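Long-range contacts in putative fimbrial subunit (Corynebacterium diphtheriae, PDB 4HSQ), which probably builds the shaft of adhesive pili as the major pilin SpaD and binds calcium, this chain being its second and third domains: residues 56-62 against 99-105; 168-172 against 182-186. The contacts are given in a common frame with arbitrary orientation. Numbering follows the deposited sequence.

Contact 1. Residues 56-62 against 99-105; sequences VTEVKAG and DKMSLTF
Residues 56-62 and 99-105 are neighbouring strands of an antiparallel sheet in the immunoglobulin-like, probably CnaA-type, domain of this pilin, and a classic beta bulge interrupts their pairing. The strand axes run 172° apart and approach to 4.5 Å. Val56 pairs with Phe105, Val59 with Leu103 and Ala61 with Met101 as non-hydrogen-bonded pairs. Glu58-Thr104 and Lys60-Ser102 are the hydrogen-bonded pairs. At the bulge, Thr57 (phi/psi -103/-31) and Glu58 (-159/140) both face Thr104. Thr104 O accepts from Thr57 N (2.8 Å) and Glu58 N (3.1 Å). Thr104 N donates to Glu58 O (2.8 Å). Lys60 N reaches Ser102 O and Ser102 N reaches Lys60 O, each at 2.9 Å. Gly62 N closes the series on Lys100 O at 2.8 Å. Backbone groups of Met101, Leu103 and Phe105 bond Ala27, Ile25 and Tyr23 of strand 20-28.

The extra residue brings Val56 onto the face of Val59 and Ala61, with Met101 (a selenomethionine), Leu103 and Phe105. There Leu103 (t, p) sets CD1 3.6 Å from Val56 CG1 and 3.8 Å from Val59 CG2. Met101 (m, m, m) holds SE 3.8 Å from Ala61 CB. Strands 41-46 and 82-87 pack on this face. The other face is polar. A water donates to Glu58 OE1 (2.7 Å) and bonds Ser102 OG and Thr104 OG1 (2.8 Å each). Lys26 and Thr24 also bond these two hydroxyls. Gly62 has positive phi, and a CB there would strike Asp99 OD1. Asp99 OD2 is hydrogen-bonded to Lys96 N. A second water donates to Gly62 O and Lys100 O, both at 2.7 Å.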
ATOM      1  N   VAL A  56      -4.841   4.229  15.199  1.00 12.66           N
ATOM      2  CA  VAL A  56      -6.072   4.900  14.821  1.00 12.06           C
ATOM      3  C   VAL A  56      -5.676   6.360  14.707  1.00 15.88           C
ATOM      4  O   VAL A  56      -4.924   6.830  15.568  1.00 15.26           O
ATOM      5  CB  VAL A  56      -7.198   4.658  15.876  1.00 15.72           C
ATOM      6  CG1 VAL A  56      -8.402   5.596  15.651  1.00 15.29           C
ATOM      7  CG2 VAL A  56      -7.636   3.186  15.893  1.00 16.31           C
ATOM      8  N   THR A  57      -6.096   7.054  13.650  1.00 12.46           N
ATOM      9  CA  THR A  57      -5.757   8.479  13.484  1.00 14.17           C
ATOM     10  C   THR A  57      -6.976   9.332  13.840  1.00 18.93           C
ATOM     11  O   THR A  57      -6.825  10.457  14.331  1.00 20.03           O
ATOM     12  CB  THR A  57      -5.252   8.787  12.064  1.00 20.88           C
ATOM     13  OG1 THR A  57      -6.292   8.524  11.155  1.00 22.29           O
ATOM     14  CG2 THR A  57      -4.036   7.968  11.663  1.00 23.40           C
ATOM     15  N   GLU A  58      -8.188   8.804  13.607  1.00 14.46           N
ATOM     16  CA  GLU A  58      -9.388   9.571  13.959  1.00 15.58           C
ATOM     17  C   GLU A  58     -10.602   8.698  14.109  1.00 18.14           C
ATOM     18  O   GLU A  58     -10.805   7.773  13.332  1.00 18.45           O
ATOM     19  CB  GLU A  58      -9.681  10.658  12.889  1.00 17.08           C
ATOM     20  CG  GLU A  58     -10.918  11.494  13.165  1.00 24.49           C
ATOM     21  CD  GLU A  58     -11.179  12.445  12.019  1.00 42.72           C
ATOM     22  OE1 GLU A  58     -11.718  11.994  10.985  1.00 35.82           O
ATOM     23  OE2 GLU A  58     -10.782  13.626  12.131  1.00 39.13           O
ATOM     24  N   VAL A  59     -11.410   9.012  15.125  1.00 15.14           N
ATOM     25  CA  VAL A  59     -12.735   8.445  15.366  1.00 14.31           C
ATOM     26  C   VAL A  59     -13.666   9.652  15.489  1.00 19.16           C
ATOM     27  O   VAL A  59     -13.414  10.522  16.323  1.00 18.69           O
ATOM     28  CB  VAL A  59     -12.862   7.488  16.581  1.00 17.07           C
ATOM     29  CG1 VAL A  59     -14.259   6.903  16.623  1.00 17.44           C
ATOM     30  CG2 VAL A  59     -11.837   6.358  16.516  1.00 17.10           C
ATOM     31  N   LYS A  60     -14.691   9.734  14.640  1.00 17.19           N
ATOM     32  CA  LYS A  60     -15.640  10.854  14.658  1.00 17.72           C
ATOM     33  C   LYS A  60     -17.079  10.380  14.749  1.00 21.50           C
ATOM     34  O   LYS A  60     -17.440   9.392  14.109  1.00 20.82           O
ATOM     35  CB  LYS A  60     -15.510  11.677  13.361  1.00 20.80           C
ATOM     36  CG  LYS A  60     -14.496  12.791  13.373  1.00 43.85           C
ATOM     37  CD  LYS A  60     -14.486  13.504  12.018  1.00 51.81           C
ATOM     38  CE  LYS A  60     -15.258  14.796  12.007  1.00 61.54           C
ATOM     39  NZ  LYS A  60     -15.070  15.531  10.730  1.00 70.64           N
ATOM     40  N   ALA A  61     -17.904  11.113  15.496  1.00 19.68           N
ATOM     41  CA  ALA A  61     -19.365  10.916  15.574  1.00 20.16           C
ATOM     42  C   ALA A  61     -19.940  12.237  15.084  1.00 26.52           C
ATOM     43  O   ALA A  61     -19.855  13.236  15.809  1.00 25.77           O
ATOM     44  CB  ALA A  61     -19.806  10.591  16.998  1.00 20.67           C
ATOM     45  N   GLY A  62     -20.335  12.275  13.810  1.00 24.25           N
ATOM     46  CA  GLY A  62     -20.775  13.502  13.155  1.00 24.47           C
ATOM     47  C   GLY A  62     -19.569  14.411  13.008  1.00 29.50           C
ATOM     48  O   GLY A  62     -18.563  14.022  12.404  1.00 27.77           O
ATOM     49  N   ASP A  99     -25.988   9.893  13.741  1.00 23.96           N
ATOM     50  CA  ASP A  99     -24.672  10.477  13.416  1.00 22.90           C
ATOM     51  C   ASP A  99     -23.900   9.672  12.378  1.00 24.88           C
ATOM     52  O   ASP A  99     -23.944   8.451  12.390  1.00 22.36           O
ATOM     53  CB  ASP A  99     -23.791  10.550  14.665  1.00 24.13           C
ATOM     54  CG  ASP A  99     -23.796  11.879  15.379  1.00 33.40           C
ATOM     55  OD1 ASP A  99     -24.402  12.844  14.841  1.00 34.63           O
ATOM     56  OD2 ASP A  99     -23.164  11.973  16.458  1.00 31.78           O
ATOM     57  N   LYS A 100     -23.164  10.364  11.514  1.00 23.38           N
ATOM     58  CA  LYS A 100     -22.276   9.703  10.583  1.00 23.26           C
ATOM     59  C   LYS A 100     -21.003   9.369  11.364  1.00 25.88           C
ATOM     60  O   LYS A 100     -20.334  10.277  11.878  1.00 26.04           O
ATOM     61  CB  LYS A 100     -21.992  10.572   9.354  1.00 25.62           C
ATOM     62  CG  LYS A 100     -20.915  10.008   8.389  1.00 45.94           C
ATOM     63  CD  LYS A 100     -21.227   8.634   7.781  1.00 53.06           C
ATOM     64  CE  LYS A 100     -22.135   8.697   6.571  1.00 65.31           C
ATOM     65  NZ  LYS A 100     -22.444   7.339   6.045  1.00 72.52           N
HETATM   66  N   MSE A 101     -20.748   8.075  11.543  1.00 19.83           N
HETATM   67  CA  MSE A 101     -19.583   7.558  12.259  1.00 17.98           C
HETATM   68  C   MSE A 101     -18.426   7.441  11.287  1.00 22.85           C
HETATM   69  O   MSE A 101     -18.610   7.011  10.137  1.00 23.45           O
HETATM   70  CB  MSE A 101     -19.877   6.179  12.881  1.00 19.54           C
HETATM   71  CG  MSE A 101     -21.125   6.160  13.737  1.00 25.58           C
HETATM   72 SE   MSE A 101     -21.004   7.435  15.171  1.00 32.11          SE
HETATM   73  CE  MSE A 101     -19.421   6.779  16.112  1.00 28.24           C
ATOM     74  N   SER A 102     -17.224   7.733  11.757  1.00 18.75           N
ATOM     75  CA  SER A 102     -16.072   7.637  10.886  1.00 17.49           C
ATOM     76  C   SER A 102     -14.886   7.122  11.645  1.00 19.49           C
ATOM     77  O   SER A 102     -14.649   7.536  12.775  1.00 18.62           O
ATOM     78  CB  SER A 102     -15.751   8.997  10.268  1.00 20.86           C
ATOM     79  OG  SER A 102     -14.750   8.875   9.270  1.00 32.23           O
ATOM     80  N   LEU A 103     -14.128   6.229  11.014  1.00 15.44           N
ATOM     81  CA  LEU A 103     -12.902   5.707  11.605  1.00 14.67           C
ATOM     82  C   LEU A 103     -11.810   5.758  10.572  1.00 15.96           C
ATOM     83  O   LEU A 103     -11.964   5.159   9.518  1.00 16.25           O
ATOM     84  CB  LEU A 103     -13.076   4.247  12.131  1.00 14.37           C
ATOM     85  CG  LEU A 103     -11.760   3.462  12.407  1.00 16.42           C
ATOM     86  CD1 LEU A 103     -10.998   4.047  13.619  1.00 15.22           C
ATOM     87  CD2 LEU A 103     -12.007   1.959  12.584  1.00 14.66           C
ATOM     88  N   THR A 104     -10.687   6.405  10.898  1.00 13.61           N
ATOM     89  CA  THR A 104      -9.521   6.408  10.016  1.00 13.62           C
ATOM     90  C   THR A 104      -8.371   5.786  10.776  1.00 14.98           C
ATOM     91  O   THR A 104      -8.095   6.163  11.929  1.00 14.40           O
ATOM     92  CB  THR A 104      -9.155   7.828   9.493  1.00 16.70           C
ATOM     93  OG1 THR A 104     -10.258   8.328   8.734  1.00 15.46           O
ATOM     94  CG2 THR A 104      -7.922   7.795   8.549  1.00 14.50           C
ATOM     95  N   PHE A 105      -7.681   4.842  10.132  1.00 11.01           N
ATOM     96  CA  PHE A 105      -6.543   4.215  10.792  1.00  9.86           C
ATOM     97  C   PHE A 105      -5.445   4.002   9.777  1.00 14.51           C
ATOM     98  O   PHE A 105      -5.689   3.959   8.564  1.00 13.50           O
ATOM     99  CB  PHE A 105      -6.923   2.912  11.520  1.00 10.97           C
ATOM    100  CG  PHE A 105      -7.384   1.788  10.617  1.00 12.05           C
ATOM    101  CD1 PHE A 105      -6.494   0.813  10.187  1.00 13.23           C
ATOM    102  CD2 PHE A 105      -8.737   1.638  10.296  1.00 13.22           C
ATOM    103  CE1 PHE A 105      -6.924  -0.223   9.349  1.00 14.84           C
ATOM    104  CE2 PHE A 105      -9.162   0.606   9.457  1.00 16.24           C
ATOM    105  CZ  PHE A 105      -8.258  -0.321   8.997  1.00 13.35           C
TER
HETATM  106  O   HOH W   1     -12.225   9.424  10.397  1.00 19.23           O
HETATM  107  O   HOH W   2     -18.342  11.861  10.867  1.00 24.58           O

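Contact 2. Residues 168-172 against 182-186; sequences FELYQ and GPLTV
In the prealbumin-like, CnaB-type domain, an irregular loop, 182-186, passes across strand 168-172, with end-to-end directions 106° apart. It does not run alongside as another strand. One direct backbone bond fixes the crossing, Leu184 N to Leu170 O at 2.8 Å. A water also bridges Leu170 N and Leu184 O, 2.9 Å from each.

Side chains alternate along the strand and offer a hollow on one side and a broad surface on the other. Leu184 (m, t) pushes its CD1 into the hollow, between Leu170 and Gln172. This methyl lies 4.0 Å from Leu170 CD2 and 3.9 Å from Gln172 CG. Val186 CG2 packs on Leu170 CD2 at 4.0 Å, beside strand 199-206.

On the other side, Pro183 follows a cis peptide bond and rests on the surface made by Tyr171 (chi1 m) and Glu169. Its CA sits over the Tyr171 ring face in a CH-pi contact, 4.2 Å from the centroid. Gly182 lies so near that ring that a CB would clash with it. Pro183 CB touches Glu169 CD at 3.7 Å, and Tyr171 OH donates to Glu169 OE1 at 2.9 Å.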
ATOM      1  N   PHE A 168      21.963   1.424  -8.194  1.00 13.81           N
ATOM      2  CA  PHE A 168      20.805   2.140  -8.696  1.00 14.30           C
ATOM      3  C   PHE A 168      20.046   2.891  -7.622  1.00 17.13           C
ATOM      4  O   PHE A 168      19.906   2.410  -6.494  1.00 15.71           O
ATOM      5  CB  PHE A 168      19.821   1.141  -9.339  1.00 15.05           C
ATOM      6  CG  PHE A 168      20.264   0.563 -10.669  1.00 15.46           C
ATOM      7  CD1 PHE A 168      19.809   1.105 -11.869  1.00 18.58           C
ATOM      8  CD2 PHE A 168      21.111  -0.538 -10.720  1.00 13.63           C
ATOM      9  CE1 PHE A 168      20.189   0.538 -13.101  1.00 19.17           C
ATOM     10  CE2 PHE A 168      21.508  -1.087 -11.946  1.00 15.34           C
ATOM     11  CZ  PHE A 168      21.043  -0.548 -13.126  1.00 15.66           C
ATOM     12  N   GLU A 169      19.435   4.005  -8.046  1.00 13.33           N
ATOM     13  CA  GLU A 169      18.451   4.745  -7.265  1.00 13.91           C
ATOM     14  C   GLU A 169      17.094   4.616  -7.968  1.00 16.50           C
ATOM     15  O   GLU A 169      17.050   4.316  -9.162  1.00 14.63           O
ATOM     16  CB  GLU A 169      18.837   6.222  -7.153  1.00 15.35           C
ATOM     17  CG  GLU A 169      20.028   6.456  -6.251  1.00 22.18           C
ATOM     18  CD  GLU A 169      20.422   7.913  -6.245  1.00 28.85           C
ATOM     19  OE1 GLU A 169      20.216   8.595  -7.279  1.00 23.07           O
ATOM     20  OE2 GLU A 169      20.949   8.370  -5.207  1.00 28.17           O
ATOM     21  N   LEU A 170      16.010   4.943  -7.250  1.00 11.80           N
ATOM     22  CA  LEU A 170      14.665   4.888  -7.786  1.00 10.66           C
ATOM     23  C   LEU A 170      13.998   6.227  -7.657  1.00 15.03           C
ATOM     24  O   LEU A 170      14.081   6.879  -6.600  1.00 14.43           O
ATOM     25  CB  LEU A 170      13.858   3.852  -6.984  1.00 10.53           C
ATOM     26  CG  LEU A 170      12.418   3.638  -7.449  1.00 13.83           C
ATOM     27  CD1 LEU A 170      12.391   2.842  -8.757  1.00 14.82           C
ATOM     28  CD2 LEU A 170      11.639   2.912  -6.382  1.00 14.93           C
ATOM     29  N   TYR A 171      13.277   6.606  -8.698  1.00 12.21           N
ATOM     30  CA  TYR A 171      12.559   7.872  -8.725  1.00 12.25           C
ATOM     31  C   TYR A 171      11.178   7.698  -9.263  1.00 13.59           C
ATOM     32  O   TYR A 171      10.937   6.785 -10.040  1.00 13.14           O
ATOM     33  CB  TYR A 171      13.297   8.849  -9.699  1.00 13.28           C
ATOM     34  CG  TYR A 171      14.631   9.346  -9.208  1.00 15.41           C
ATOM     35  CD1 TYR A 171      14.762  10.617  -8.654  1.00 17.92           C
ATOM     36  CD2 TYR A 171      15.788   8.586  -9.381  1.00 15.01           C
ATOM     37  CE1 TYR A 171      16.000  11.092  -8.214  1.00 19.19           C
ATOM     38  CE2 TYR A 171      17.025   9.035  -8.906  1.00 15.77           C
ATOM     39  CZ  TYR A 171      17.127  10.293  -8.337  1.00 23.81           C
ATOM     40  OH  TYR A 171      18.354  10.764  -7.915  1.00 25.06           O
ATOM     41  N   GLN A 172      10.284   8.623  -8.918  1.00 11.80           N
ATOM     42  CA  GLN A 172       9.017   8.797  -9.609  1.00 11.70           C
ATOM     43  C   GLN A 172       9.400   9.617 -10.836  1.00 16.88           C
ATOM     44  O   GLN A 172      10.317  10.433 -10.741  1.00 15.64           O
ATOM     45  CB  GLN A 172       7.987   9.541  -8.745  1.00 13.48           C
ATOM     46  CG  GLN A 172       7.506   8.765  -7.520  1.00 15.13           C
ATOM     47  CD  GLN A 172       6.680   9.589  -6.562  1.00 28.07           C
ATOM     48  OE1 GLN A 172       6.314  10.743  -6.804  1.00 24.04           O
ATOM     49  NE2 GLN A 172       6.367   9.004  -5.437  1.00 21.65           N
ATOM     50  N   GLY A 182      12.521  11.823  -5.713  1.00 15.90           N
ATOM     51  CA  GLY A 182      13.534  10.818  -5.420  1.00 16.73           C
ATOM     52  C   GLY A 182      14.898  11.397  -5.072  1.00 21.08           C
ATOM     53  O   GLY A 182      15.082  12.613  -5.128  1.00 20.58           O
ATOM     54  N   PRO A 183      15.895  10.555  -4.742  1.00 19.27           N
ATOM     55  CA  PRO A 183      15.839   9.078  -4.688  1.00 18.79           C
ATOM     56  C   PRO A 183      14.889   8.607  -3.588  1.00 21.39           C
ATOM     57  O   PRO A 183      14.915   9.100  -2.460  1.00 20.69           O
ATOM     58  CB  PRO A 183      17.301   8.680  -4.447  1.00 20.81           C
ATOM     59  CG  PRO A 183      17.913   9.883  -3.774  1.00 25.51           C
ATOM     60  CD  PRO A 183      17.241  11.060  -4.402  1.00 20.57           C
ATOM     61  N   LEU A 184      13.983   7.703  -3.963  1.00 15.70           N
ATOM     62  CA  LEU A 184      12.970   7.168  -3.067  1.00 14.65           C
ATOM     63  C   LEU A 184      13.528   6.158  -2.079  1.00 17.26           C
ATOM     64  O   LEU A 184      14.373   5.346  -2.427  1.00 15.77           O
ATOM     65  CB  LEU A 184      11.870   6.476  -3.896  1.00 14.19           C
ATOM     66  CG  LEU A 184      11.041   7.352  -4.847  1.00 17.66           C
ATOM     67  CD1 LEU A 184      10.035   6.506  -5.610  1.00 16.69           C
ATOM     68  CD2 LEU A 184      10.312   8.452  -4.089  1.00 20.22           C
ATOM     69  N   THR A 185      13.021   6.205  -0.853  1.00 15.73           N
ATOM     70  CA  THR A 185      13.337   5.223   0.167  1.00 15.82           C
ATOM     71  C   THR A 185      12.194   4.214   0.169  1.00 18.92           C
ATOM     72  O   THR A 185      11.017   4.579   0.327  1.00 17.52           O
ATOM     73  CB  THR A 185      13.563   5.865   1.541  1.00 21.44           C
ATOM     74  OG1 THR A 185      14.693   6.731   1.458  1.00 22.15           O
ATOM     75  CG2 THR A 185      13.784   4.812   2.640  1.00 19.57           C
ATOM     76  N   VAL A 186      12.549   2.947  -0.016  1.00 16.96           N
ATOM     77  CA  VAL A 186      11.601   1.845  -0.014  1.00 18.63           C
ATOM     78  C   VAL A 186      12.114   0.845   1.005  1.00 24.71           C
ATOM     79  O   VAL A 186      13.190   0.254   0.809  1.00 22.27           O
ATOM     80  CB  VAL A 186      11.347   1.210  -1.414  1.00 23.51           C
ATOM     81  CG1 VAL A 186      10.266   0.127  -1.332  1.00 24.85           C
ATOM     82  CG2 VAL A 186      10.967   2.266  -2.448  1.00 23.61           C
TER
HETATM   83  O   HOH W   3      16.371   5.521  -4.467  1.00 17.37           O

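The two contacts lie in successive domains of the pilin, on opposite sides of the chain's centre. Contact 1 closes in the sequence before contact 2 opens. Their centres are 34 Å apart and their nearest atoms about 19 Å apart, so they do not touch. Contact 1 joins parts of two strands inside a sheet, whereas contact 2 lays a loop across a strand. The long strand 142-155 runs from a sheet of the D2 domain into D3. The bound calcium belongs to D3, held by Ile251, Glu253, Asp260, Asp261 and Thr264. The side chain of Leu170 is about 12 Å from that of Ile251, while contact 1 lies away from this site.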